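Local coordinates for hypothetical protein (Staphylococcus aureus subsp. aureus, PDB 1QYI) that is of unknown function but carries a HAD-like hydrolase domain, so it may be a phosphatase or related hydrolase, at residues Ala172-Thr175 / Leu176-Val180; Asn75-Trp78 / Asp79-Phe82. All coordinates share one frame; numbering follows the deposited sequence.

Contact 1 (Ala172-Thr175 / Leu176-Val180)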
loop_
_atom_site.group_PDB
_atom_site.type_symbol
_atom_site.label_atom_id
_atom_site.label_comp_id
_atom_site.label_asym_id
_atom_site.label_seq_id
_atom_site.Cartn_x
_atom_site.Cartn_y
_atom_site.Cartn_z
ATOM N N ALA A 172 -10.255 -1.024 -18.067
ATOM C CA ALA A 172 -9.121 -1.514 -18.830
ATOM C C ALA A 172 -7.883 -0.665 -18.537
ATOM O O ALA A 172 -6.786 -1.198 -18.358
ATOM C CB ALA A 172 -9.436 -1.496 -20.328
ATOM N N LEU A 173 -8.053 0.656 -18.487
ATOM C CA LEU A 173 -6.930 1.548 -18.203
ATOM C C LEU A 173 -6.465 1.328 -16.765
ATOM O O LEU A 173 -5.267 1.333 -16.489
ATOM C CB LEU A 173 -7.339 3.017 -18.370
ATOM C CG LEU A 173 -6.296 4.102 -18.705
ATOM C CD1 LEU A 173 -6.702 5.368 -17.980
ATOM C CD2 LEU A 173 -4.885 3.695 -18.306
ATOM N N TRP A 174 -7.419 1.138 -15.855
ATOM C CA TRP A 174 -7.103 0.926 -14.445
ATOM C C TRP A 174 -6.300 -0.361 -14.265
ATOM O O TRP A 174 -5.400 -0.438 -13.426
ATOM C CB TRP A 174 -8.384 0.832 -13.612
ATOM C CG TRP A 174 -8.128 0.803 -12.125
ATOM C CD1 TRP A 174 -8.049 1.877 -11.290
ATOM C CD2 TRP A 174 -7.859 -0.355 -11.321
ATOM N NE1 TRP A 174 -7.754 1.469 -10.015
ATOM C CE2 TRP A 174 -7.645 0.116 -10.000
ATOM C CE3 TRP A 174 -7.797 -1.724 -11.578
ATOM C CZ2 TRP A 174 -7.346 -0.773 -8.936
ATOM C CZ3 TRP A 174 -7.502 -2.590 -10.523
ATOM C CH2 TRP A 174 -7.292 -2.108 -9.216
ATOM N N THR A 175 -6.655 -1.369 -15.057
ATOM C CA THR A 175 -5.987 -2.662 -15.033
ATOM C C THR A 175 -4.560 -2.523 -15.549
ATOM O O THR A 175 -3.640 -3.132 -15.010
ATOM C CB THR A 175 -6.782 -3.683 -15.882
ATOM O OG1 THR A 175 -8.099 -3.804 -15.337
ATOM C CG2 THR A 175 -6.119 -5.052 -15.876
ATOM N N LEU A 176 -4.380 -1.702 -16.580
ATOM C CA LEU A 176 -3.060 -1.463 -17.148
ATOM C C LEU A 176 -2.145 -0.833 -16.114
ATOM O O LEU A 176 -1.085 -1.379 -15.795
ATOM C CB LEU A 176 -3.138 -0.527 -18.355
ATOM C CG LEU A 176 -1.783 -0.104 -18.936
ATOM C CD1 LEU A 176 -0.982 -1.336 -19.359
ATOM C CD2 LEU A 176 -1.996 0.833 -20.120
ATOM N N ALA A 177 -2.560 0.319 -15.597
ATOM C CA ALA A 177 -1.791 1.056 -14.609
ATOM C C ALA A 177 -1.487 0.196 -13.401
ATOM O O ALA A 177 -0.409 0.282 -12.825
ATOM C CB ALA A 177 -2.561 2.286 -14.179
ATOM N N GLN A 178 -2.435 -0.647 -13.027
ATOM C CA GLN A 178 -2.233 -1.479 -11.868
ATOM C C GLN A 178 -1.241 -2.598 -12.157
ATOM O O GLN A 178 -0.492 -3.003 -11.268
ATOM C CB GLN A 178 -3.577 -2.014 -11.373
ATOM C CG GLN A 178 -3.500 -2.717 -10.047
ATOM C CD GLN A 178 -3.495 -4.221 -10.205
ATOM O OE1 GLN A 178 -3.017 -4.750 -11.211
ATOM N NE2 GLN A 178 -4.019 -4.923 -9.205
ATOM N N GLU A 179 -1.198 -3.078 -13.400
ATOM C CA GLU A 179 -0.249 -4.145 -13.744
ATOM C C GLU A 179 1.166 -3.588 -13.785
ATOM O O GLU A 179 2.125 -4.263 -13.402
ATOM C CB GLU A 179 -0.590 -4.794 -15.097
ATOM C CG GLU A 179 -1.949 -5.458 -15.115
ATOM C CD GLU A 179 -2.210 -6.282 -16.360
ATOM O OE1 GLU A 179 -1.661 -5.975 -17.439
ATOM O OE2 GLU A 179 -2.998 -7.239 -16.270
ATOM N N VAL A 180 1.281 -2.343 -14.235
ATOM C CA VAL A 180 2.577 -1.687 -14.334
ATOM C C VAL A 180 3.153 -1.492 -12.946
ATOM O O VAL A 180 4.358 -1.631 -12.737
ATOM C CB VAL A 180 2.470 -0.303 -15.008
ATOM C CG1 VAL A 180 3.851 0.301 -15.158
ATOM C CG2 VAL A 180 1.786 -0.427 -16.361
#

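Contact 2 (Asn75-Trp78 / Asp79-Phe82)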
loop_
_atom_site.group_PDB
_atom_site.type_symbol
_atom_site.label_atom_id
_atom_site.label_comp_id
_atom_site.label_asym_id
_atom_site.label_seq_id
_atom_site.Cartn_x
_atom_site.Cartn_y
_atom_site.Cartn_z
ATOM N N ASN A 75 -6.747 5.946 -0.253
ATOM C CA ASN A 75 -5.543 5.416 0.360
ATOM C C ASN A 75 -4.957 4.214 -0.373
ATOM O O ASN A 75 -3.936 3.662 0.044
ATOM C CB ASN A 75 -5.821 5.066 1.817
ATOM C CG ASN A 75 -6.327 6.259 2.607
ATOM O OD1 ASN A 75 -7.504 6.614 2.526
ATOM N ND2 ASN A 75 -5.430 6.905 3.352
ATOM N N SER A 76 -5.596 3.813 -1.470
ATOM C CA SER A 76 -5.086 2.704 -2.267
ATOM C C SER A 76 -4.108 3.287 -3.278
ATOM O O SER A 76 -4.453 4.235 -3.974
ATOM C CB SER A 76 -6.220 1.997 -3.008
ATOM O OG SER A 76 -5.701 0.949 -3.827
ATOM N N ASN A 77 -2.900 2.733 -3.361
ATOM C CA ASN A 77 -1.907 3.255 -4.300
ATOM C C ASN A 77 -2.354 3.076 -5.744
ATOM O O ASN A 77 -2.113 3.950 -6.573
ATOM C CB ASN A 77 -0.547 2.578 -4.099
ATOM C CG ASN A 77 0.060 2.880 -2.746
ATOM O OD1 ASN A 77 -0.341 2.316 -1.728
ATOM N ND2 ASN A 77 1.030 3.784 -2.726
ATOM N N TRP A 78 -2.994 1.945 -6.041
ATOM C CA TRP A 78 -3.477 1.686 -7.393
ATOM C C TRP A 78 -4.412 2.825 -7.801
ATOM O O TRP A 78 -4.224 3.455 -8.847
ATOM C CB TRP A 78 -4.229 0.346 -7.464
ATOM C CG TRP A 78 -3.384 -0.874 -7.151
ATOM C CD1 TRP A 78 -2.028 -1.013 -7.350
ATOM C CD2 TRP A 78 -3.845 -2.144 -6.662
ATOM N NE1 TRP A 78 -1.631 -2.281 -7.018
ATOM C CE2 TRP A 78 -2.720 -3.001 -6.592
ATOM C CE3 TRP A 78 -5.098 -2.645 -6.274
ATOM C CZ2 TRP A 78 -2.809 -4.338 -6.155
ATOM C CZ3 TRP A 78 -5.191 -3.977 -5.837
ATOM C CH2 TRP A 78 -4.049 -4.807 -5.782
ATOM N N ASP A 79 -5.407 3.107 -6.962
ATOM C CA ASP A 79 -6.348 4.176 -7.269
ATOM C C ASP A 79 -5.656 5.533 -7.418
ATOM O O ASP A 79 -5.934 6.276 -8.366
ATOM C CB ASP A 79 -7.435 4.267 -6.195
ATOM C CG ASP A 79 -8.320 3.030 -6.147
ATOM O OD1 ASP A 79 -8.863 2.633 -7.201
ATOM O OD2 ASP A 79 -8.475 2.452 -5.048
HETATM N N MSE A 80 -4.752 5.847 -6.494
HETATM C CA MSE A 80 -4.041 7.121 -6.534
HETATM C C MSE A 80 -3.259 7.360 -7.830
HETATM O O MSE A 80 -3.423 8.394 -8.478
HETATM C CB MSE A 80 -3.087 7.239 -5.345
HETATM C CG MSE A 80 -3.766 7.188 -3.997
HETATM SE SE MSE A 80 -2.565 7.658 -2.568
HETATM C CE MSE A 80 -1.019 6.596 -3.113
ATOM N N LEU A 81 -2.406 6.409 -8.198
ATOM C CA LEU A 81 -1.615 6.540 -9.406
ATOM C C LEU A 81 -2.526 6.596 -10.631
ATOM O O LEU A 81 -2.209 7.256 -11.616
ATOM C CB LEU A 81 -0.629 5.378 -9.519
ATOM C CG LEU A 81 -1.181 3.964 -9.700
ATOM C CD1 LEU A 81 -1.513 3.718 -11.170
ATOM C CD2 LEU A 81 -0.125 2.952 -9.241
ATOM N N PHE A 82 -3.661 5.907 -10.573
ATOM C CA PHE A 82 -4.593 5.920 -11.694
ATOM C C PHE A 82 -5.185 7.312 -11.910
ATOM O O PHE A 82 -5.167 7.817 -13.028
ATOM C CB PHE A 82 -5.734 4.922 -11.464
ATOM C CG PHE A 82 -6.808 4.963 -12.528
ATOM C CD1 PHE A 82 -6.575 4.431 -13.797
ATOM C CD2 PHE A 82 -8.061 5.515 -12.253
ATOM C CE1 PHE A 82 -7.569 4.441 -14.770
ATOM C CE2 PHE A 82 -9.066 5.532 -13.220
ATOM C CZ PHE A 82 -8.819 4.990 -14.485
#

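Contact 1 (Ala172-Thr175 / Leu176-Val180)
A177 N donates a nearly straight hydrogen bond to L173 O (3.0 Å, N-H...O 176°). One residue to each side, L176 N bonds A172 O and Q178 N bonds W174 O. These backbone bonds join successive turns of one helix, and side chains pair along them. Q178 CB lies over one face of the W174 indole, toward its rim. It sits 4.2 Å from the centroid of the six-membered ring, only 16° off the ring normal, which makes a CH-pi contact. Q178 CG continues across the rim and comes 3.9 Å from W174 CH2. The amide does not lie flat on the ring. W174 CG stands anti to the backbone N (chi1 -172°), which sends the indole forward along the helix to meet Q178. L173 and L176 only brush each other, CD2 of L173 lying 4.5 Å from CD2 of L176. T175 and E179 run side by side, with T175 CG2 3.8 Å from E179 OE2. Their polar atoms have stronger partners outside: T175 OG1 bonds G171 O, and the E179 carboxylate makes salt bridges with K197 and R200. W174 also packs edge-to-face with F82. The arrangement is the i to i+4 hydrogen bonding of an alpha helix, in the first turns of helix 172-195, in an all-helical region consistent with the cap of a HAD-like hydrolase.

Contact 2 (Asn75-Trp78 / Asp79-Phe82)
M80, a selenomethionine, lays its terminal methyl alongside the N77 side chain. M80 CE is 3.5 Å from N77 ND2 and 3.7 Å from N77 CA. The two side chains lie alongside each other and point the same way. A bend at the end of the M80 chain (chi3 -45°) folds the methyl back onto N77. S76 holds the N-cap position. Its hydroxymethyl group lies beside the D79 carboxylate, with S76 CB 3.1 Å from D79 OD2. S76 OG is 3.4 Å from D79 OD2, but the angle is too poor for a hydrogen bond. The carboxylate is satisfied elsewhere: OD2 makes a salt bridge with K144, and OD1 probably accepts from W174 NE1. These partners would be expected to stabilise its negative charge. The backbone begins its i to i+4 bonding here. M80 N donates to S76 O, L81 N to N77 O, and F82 N to W78 O, each over close to 3 Å. L81 CG takes the crowded position between its own N and C (chi1 65°). This brings L81 CG to 3.2 Å from W78 O. The turn starts helix 77-93, which is wedged among other helices: N77 and L81 pack on helix 16-31, M80 on helix 64-71, and W78 edge-to-face on Y181 of helix 172-195.

From the N terminus, the chain makes strand 3-6 of the parallel sheet and then enters a run of helices. Contact 2 forms where helix 77-93 begins. Further helices follow before contact 1 opens helix 172-195. After that helix the chain returns to the sheet at strand 233-237. Both contacts are local turns, so neither closes a long loop. They lie in series and neither nest nor cross. Although far apart in sequence, their centres are only about 11 Å apart, because the starts of the two helices pack together. Q178 NE2 lies 3.3 Å from W78 CZ2, and L173 CD1 lies 3.5 Å from F82 CE1. Helix 16-31 touches both contacts.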